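Local atomic coordinates of oxidoreductase (Thermotoga maritima, PDB entry 1ZH8), a protein that probably catalyses NADP-dependent oxidation of a CH-OH group or the reverse carbonyl reduction, binding NADP through the Rossmann fold of the GFO/IDH/MocA oxidoreductase family. Residues 196-201 and 319-323. Sequence-based numbering, arbitrary orientation.
Sequences LSDGGV and DLAFI
Ile323 sits as a knob in a hole formed by Leu196, Ser197, Gly200 and Val201, in a buried helix-helix contact of a GFO/IDH/MocA-type oxidoreductase. Helix 195-211, in the family's C-terminal domain, meets helix 313-329 near the end of the chain; the short segments run at 129° to each other, their axes 9.1 Å apart at the closest. The two branches of the knob go to different places. With CG1 anti to the carbonyl carbon (chi1 -61°), the longer arm brings CD1 to 3.6 Å from Gly200 CA, so the knob lies directly against the glycine backbone. CG2 branches off toward the Leu196 carbonyl, 3.4 Å from Leu196 O. A valine here would probably open a small gap over Gly200 CA, with only the gamma carbon left against the glycine.

Next to the knob, Leu320 reaches across with one methyl, CD1, which lies 4.1 Å from Val201 CG1. In the conformer modelled here, the Ser197 hydroxyl also touches this methyl, by van der Waals contact only; it makes its hydrogen bond with the carbonyl of Val192. Val201 spreads over the start of segment 319-323: its CG1 packs 3.8 Å from Leu320 CA, and its CB meets the beta carbon of Asp319. The carboxylate beyond is buried but paired at both oxygens, OD2 with Arg143 and OD1 with Arg208. On another side of helix 195-211, Asp198 contacts the bound NADP and forms salt bridges with Lys113 and Arg186, so the helix packed by Ile323 also contributes to the cofactor pocket. The CA atoms come closest at Val201 and Asp319, 5.0 Å apart, and Asp319 CB rests 3.8 Å from Val201 O.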
ATOM      1  N   LEU A 196     -17.258  -0.733  -3.932  1.00 34.68           N
ATOM      2  CA  LEU A 196     -16.273  -1.346  -3.069  1.00 35.47           C
ATOM      3  C   LEU A 196     -16.691  -2.743  -2.601  1.00 36.62           C
ATOM      4  O   LEU A 196     -15.844  -3.655  -2.562  1.00 38.21           O
ATOM      5  CB  LEU A 196     -15.893  -0.441  -1.902  1.00 35.96           C
ATOM      6  CG  LEU A 196     -15.351   0.948  -2.291  1.00 35.67           C
ATOM      7  CD1 LEU A 196     -14.963   1.724  -1.021  1.00 33.22           C
ATOM      8  CD2 LEU A 196     -14.180   0.849  -3.283  1.00 29.51           C
ATOM      9  N   SER A 197     -17.969  -2.940  -2.282  1.00 34.93           N
ATOM     10  CA  SER A 197     -18.437  -4.288  -1.946  1.00 37.00           C
ATOM     11  C   SER A 197     -18.683  -5.130  -3.190  1.00 38.26           C
ATOM     12  O   SER A 197     -18.371  -6.314  -3.220  1.00 40.71           O
ATOM     13  CB  SER A 197     -19.755  -4.220  -1.183  0.50 37.37           C
ATOM     14  OG  SER A 197     -19.538  -3.964   0.176  0.50 39.14           O
ATOM     15  N   ASP A 198     -19.257  -4.502  -4.206  1.00 38.27           N
ATOM     16  CA  ASP A 198     -19.638  -5.185  -5.424  1.00 41.04           C
ATOM     17  C   ASP A 198     -18.445  -5.960  -6.013  1.00 41.79           C
ATOM     18  O   ASP A 198     -18.541  -7.173  -6.214  1.00 42.33           O
ATOM     19  CB  ASP A 198     -20.258  -4.173  -6.408  1.00 42.26           C
ATOM     20  CG  ASP A 198     -20.621  -4.782  -7.746  1.00 46.90           C
ATOM     21  OD1 ASP A 198     -20.782  -6.018  -7.843  1.00 52.26           O
ATOM     22  OD2 ASP A 198     -20.740  -4.006  -8.716  1.00 52.26           O
ATOM     23  N   GLY A 199     -17.327  -5.274  -6.237  1.00 38.78           N
ATOM     24  CA  GLY A 199     -16.125  -5.918  -6.727  1.00 38.50           C
ATOM     25  C   GLY A 199     -15.181  -6.350  -5.623  1.00 39.53           C
ATOM     26  O   GLY A 199     -14.349  -7.221  -5.832  1.00 42.10           O
ATOM     27  N   GLY A 200     -15.296  -5.749  -4.441  1.00 38.93           N
ATOM     28  CA  GLY A 200     -14.361  -6.039  -3.341  1.00 36.06           C
ATOM     29  C   GLY A 200     -14.433  -7.451  -2.773  1.00 37.42           C
ATOM     30  O   GLY A 200     -13.380  -8.060  -2.466  1.00 38.29           O
ATOM     31  N   VAL A 201     -15.650  -7.995  -2.639  1.00 34.17           N
ATOM     32  CA  VAL A 201     -15.788  -9.380  -2.185  1.00 34.44           C
ATOM     33  C   VAL A 201     -14.926 -10.380  -3.023  1.00 34.49           C
ATOM     34  O   VAL A 201     -14.301 -11.275  -2.471  1.00 33.80           O
ATOM     35  CB  VAL A 201     -17.270  -9.803  -1.985  1.00 36.09           C
ATOM     36  CG1 VAL A 201     -17.896  -8.937  -0.893  1.00 32.72           C
ATOM     37  CG2 VAL A 201     -18.085  -9.708  -3.295  1.00 32.70           C
ATOM     38  N   ASP A 319     -15.839 -12.513   3.329  1.00 35.78           N
ATOM     39  CA  ASP A 319     -15.411 -11.612   2.271  1.00 36.78           C
ATOM     40  C   ASP A 319     -16.018 -10.221   2.484  1.00 36.44           C
ATOM     41  O   ASP A 319     -15.325  -9.193   2.376  1.00 35.53           O
ATOM     42  CB  ASP A 319     -15.820 -12.115   0.890  1.00 39.55           C
ATOM     43  CG  ASP A 319     -15.248 -13.473   0.547  1.00 40.43           C
ATOM     44  OD1 ASP A 319     -14.140 -13.812   1.016  1.00 40.30           O
ATOM     45  OD2 ASP A 319     -15.927 -14.194  -0.221  1.00 44.66           O
ATOM     46  N   LEU A 320     -17.312 -10.203   2.792  1.00 35.00           N
ATOM     47  CA  LEU A 320     -18.021  -8.957   2.906  1.00 35.42           C
ATOM     48  C   LEU A 320     -17.481  -8.187   4.116  1.00 35.39           C
ATOM     49  O   LEU A 320     -17.189  -7.011   4.000  1.00 37.29           O
ATOM     50  CB  LEU A 320     -19.530  -9.205   2.980  1.00 34.08           C
ATOM     51  CG  LEU A 320     -20.443  -7.983   3.032  1.00 31.05           C
ATOM     52  CD1 LEU A 320     -20.137  -7.013   1.908  1.00 31.48           C
ATOM     53  CD2 LEU A 320     -21.877  -8.431   2.918  1.00 32.21           C
ATOM     54  N   ALA A 321     -17.293  -8.878   5.240  1.00 34.11           N
ATOM     55  CA  ALA A 321     -16.713  -8.298   6.463  1.00 35.00           C
ATOM     56  C   ALA A 321     -15.385  -7.541   6.249  1.00 34.84           C
ATOM     57  O   ALA A 321     -15.193  -6.456   6.810  1.00 33.69           O
ATOM     58  CB  ALA A 321     -16.540  -9.378   7.534  1.00 32.82           C
ATOM     59  N   PHE A 322     -14.483  -8.111   5.452  1.00 32.90           N
ATOM     60  CA  PHE A 322     -13.252  -7.421   5.090  1.00 35.87           C
ATOM     61  C   PHE A 322     -13.559  -6.051   4.469  1.00 36.92           C
ATOM     62  O   PHE A 322     -13.028  -5.030   4.913  1.00 37.81           O
ATOM     63  CB  PHE A 322     -12.384  -8.270   4.134  1.00 37.52           C
ATOM     64  CG  PHE A 322     -11.198  -7.522   3.568  1.00 36.79           C
ATOM     65  CD1 PHE A 322      -9.983  -7.497   4.250  1.00 43.66           C
ATOM     66  CD2 PHE A 322     -11.303  -6.828   2.369  1.00 37.37           C
ATOM     67  CE1 PHE A 322      -8.880  -6.810   3.745  1.00 41.53           C
ATOM     68  CE2 PHE A 322     -10.209  -6.122   1.850  1.00 38.92           C
ATOM     69  CZ  PHE A 322      -8.995  -6.117   2.543  1.00 46.33           C
ATOM     70  N   ILE A 323     -14.429  -6.027   3.458  1.00 35.99           N
ATOM     71  CA  ILE A 323     -14.779  -4.771   2.796  1.00 35.61           C
ATOM     72  C   ILE A 323     -15.538  -3.841   3.731  1.00 37.19           C
ATOM     73  O   ILE A 323     -15.192  -2.659   3.848  1.00 39.04           O
ATOM     74  CB  ILE A 323     -15.580  -5.001   1.497  1.00 36.81           C
ATOM     75  CG1 ILE A 323     -14.741  -5.816   0.495  1.00 33.50           C
ATOM     76  CG2 ILE A 323     -15.995  -3.675   0.875  1.00 32.68           C
ATOM     77  CD1 ILE A 323     -13.490  -5.131   0.080  1.00 25.83           C
TER